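PDB 7JW2: exonuclease mut-7 homolog from Aedes aegypti, which probably trims the 3' ends of microRNAs as a magnesium-dependent 3'-5' exoribonuclease, of which this chain is the exonuclease domain. Local coordinates for residues 78-83 / 108-113. Residues are numbered along the deposited sequence; the frame is centred on the assembly and turned at random.
Sequences ALAKNV and PSFNVM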
loop_
_atom_site.group_PDB
_atom_site.type_symbol
_atom_site.label_atom_id
_atom_site.label_comp_id
_atom_site.label_asym_id
_atom_site.label_seq_id
_atom_site.Cartn_x
_atom_site.Cartn_y
_atom_site.Cartn_z
ATOM N N ALA A 78 3.296 8.875 0.045
ATOM C CA ALA A 78 2.503 7.962 0.859
ATOM C C ALA A 78 3.304 7.453 2.050
ATOM O O ALA A 78 2.758 7.295 3.149
ATOM C CB ALA A 78 2.000 6.792 0.017
ATOM N N LEU A 79 4.596 7.204 1.863
ATOM C CA LEU A 79 5.436 6.785 2.979
ATOM C C LEU A 79 5.609 7.916 3.985
ATOM O O LEU A 79 5.540 7.697 5.206
ATOM C CB LEU A 79 6.797 6.315 2.458
ATOM C CG LEU A 79 7.787 5.830 3.520
ATOM C CD1 LEU A 79 7.203 4.642 4.272
ATOM C CD2 LEU A 79 9.112 5.473 2.872
ATOM N N ALA A 80 5.834 9.135 3.503
ATOM C CA ALA A 80 5.960 10.258 4.423
ATOM C C ALA A 80 4.669 10.473 5.205
ATOM O O ALA A 80 4.694 10.650 6.430
ATOM C CB ALA A 80 6.365 11.524 3.667
ATOM N N LYS A 81 3.524 10.402 4.532
ATOM C CA LYS A 81 2.277 10.718 5.217
ATOM C C LYS A 81 1.886 9.639 6.218
ATOM O O LYS A 81 1.374 9.951 7.303
ATOM C CB LYS A 81 1.167 10.910 4.195
ATOM C CG LYS A 81 -0.215 10.927 4.811
ATOM C CD LYS A 81 -1.220 11.277 3.764
ATOM C CE LYS A 81 -2.571 11.551 4.369
ATOM N NZ LYS A 81 -3.545 11.475 3.260
ATOM N N ASN A 82 2.074 8.369 5.872
ATOM C CA ASN A 82 1.502 7.290 6.662
ATOM C C ASN A 82 2.476 6.697 7.668
ATOM O O ASN A 82 2.064 5.849 8.478
ATOM C CB ASN A 82 0.947 6.207 5.743
ATOM C CG ASN A 82 -0.293 6.670 5.022
ATOM O OD1 ASN A 82 -1.354 6.805 5.632
ATOM N ND2 ASN A 82 -0.169 6.949 3.727
ATOM N N VAL A 83 3.730 7.160 7.684
ATOM C CA VAL A 83 4.719 6.688 8.652
ATOM C C VAL A 83 5.465 7.862 9.282
ATOM O O VAL A 83 5.429 8.047 10.503
ATOM C CB VAL A 83 5.708 5.699 8.001
ATOM C CG1 VAL A 83 6.819 5.311 8.977
ATOM C CG2 VAL A 83 4.963 4.453 7.510
ATOM N N PRO A 108 13.407 14.316 -3.179
ATOM C CA PRO A 108 12.649 15.476 -2.682
ATOM C C PRO A 108 11.195 15.183 -2.342
ATOM O O PRO A 108 10.642 15.870 -1.474
ATOM C CB PRO A 108 12.772 16.485 -3.833
ATOM C CG PRO A 108 14.049 16.089 -4.531
ATOM C CD PRO A 108 14.049 14.590 -4.478
ATOM N N SER A 109 10.565 14.189 -2.984
ATOM C CA SER A 109 9.176 13.854 -2.666
ATOM C C SER A 109 9.028 13.155 -1.320
ATOM O O SER A 109 7.926 13.131 -0.773
ATOM C CB SER A 109 8.588 12.966 -3.760
ATOM O OG SER A 109 8.594 13.637 -5.001
ATOM N N PHE A 110 10.113 12.583 -0.780
ATOM C CA PHE A 110 10.104 11.946 0.538
ATOM C C PHE A 110 10.367 13.048 1.552
ATOM O O PHE A 110 11.463 13.195 2.102
ATOM C CB PHE A 110 11.144 10.830 0.607
ATOM C CG PHE A 110 11.123 10.055 1.898
ATOM C CD1 PHE A 110 9.929 9.640 2.461
ATOM C CD2 PHE A 110 12.309 9.762 2.568
ATOM C CE1 PHE A 110 9.909 8.939 3.660
ATOM C CE2 PHE A 110 12.289 9.051 3.765
ATOM C CZ PHE A 110 11.086 8.643 4.307
ATOM N N ASN A 111 9.324 13.837 1.791
ATOM C CA ASN A 111 9.434 15.123 2.470
ATOM C C ASN A 111 9.129 14.929 3.953
ATOM O O ASN A 111 8.016 15.147 4.416
ATOM C CB ASN A 111 8.485 16.119 1.804
ATOM C CG ASN A 111 8.482 17.470 2.467
ATOM O OD1 ASN A 111 9.531 18.055 2.704
ATOM N ND2 ASN A 111 7.293 17.982 2.755
ATOM N N VAL A 112 10.151 14.512 4.703
ATOM C CA VAL A 112 9.996 14.254 6.136
ATOM C C VAL A 112 10.145 15.555 6.912
ATOM O O VAL A 112 11.111 16.303 6.709
ATOM C CB VAL A 112 11.017 13.212 6.621
ATOM C CG1 VAL A 112 10.876 13.018 8.127
ATOM C CG2 VAL A 112 10.836 11.887 5.886
ATOM N N MET A 113 9.203 15.807 7.823
ATOM C CA MET A 113 9.213 16.995 8.672
ATOM C C MET A 113 9.950 16.705 9.980
ATOM O O MET A 113 9.502 15.887 10.790
ATOM C CB MET A 113 7.785 17.469 8.952
ATOM C CG MET A 113 6.877 17.500 7.710
ATOM S SD MET A 113 5.111 17.764 8.044
ATOM C CE MET A 113 4.477 17.998 6.387
#
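Leu79 and Ala80 of helix 73-84 meet Phe110 in a small, buried apolar contact between that helix and the loop that follows helix 96-106 in the 3'-5' exonuclease domain. The ring of Phe110 supplies most of the loop's apolar surface in the contact. Its CG is anti to the backbone N (chi1 -176°), which carries the ring from the loop onto the helix, with CE1 3.6 Å from CD2 of Leu79. Leu79 likewise holds CG anti to its N (chi1 -179°), which turns its branched end to the ring and brings both CG and CD2 to this corner, at an oblique approach. Ala80 suits the point where the backbones come nearest, its CA 5.9 Å from that of Phe110: a lone methyl lets the loop run close by. That CB is 4.2 Å from CD1 of Phe110 and 4.1 Å from the carbonyl O of Asn111, while the backbone N of Ala80 lies at the ring edge, near its plane. Val112 covers one face of the same ring from within the loop, its CG2 3.6 Å above the plane and displaced toward the rim.

The loop is bent by two successive inverse gamma turns, centred on Phe110 and Asn111. The segments meet through van der Waals packing of Phe110 and the nearby backbone on Leu79 and Ala80, whereas polar links are made by Asn85, just past the end of helix 73-84, whose side-chain ND2 and OD1 bond to the backbone O of Asn111 and the N of Met113.

Phe110 is further enclosed by aromatic rings: Phe84 meets it edge-to-face, and Trp76 and Phe103 also touch it, so the loop is packed against both helix 73-84 and helix 96-106. Leu79 extends the apolar layer to Phe21 and Leu25 of helix 18-28, and the chain beyond Met113 leads on to strand 122-124, at one end of the sheet within this chain.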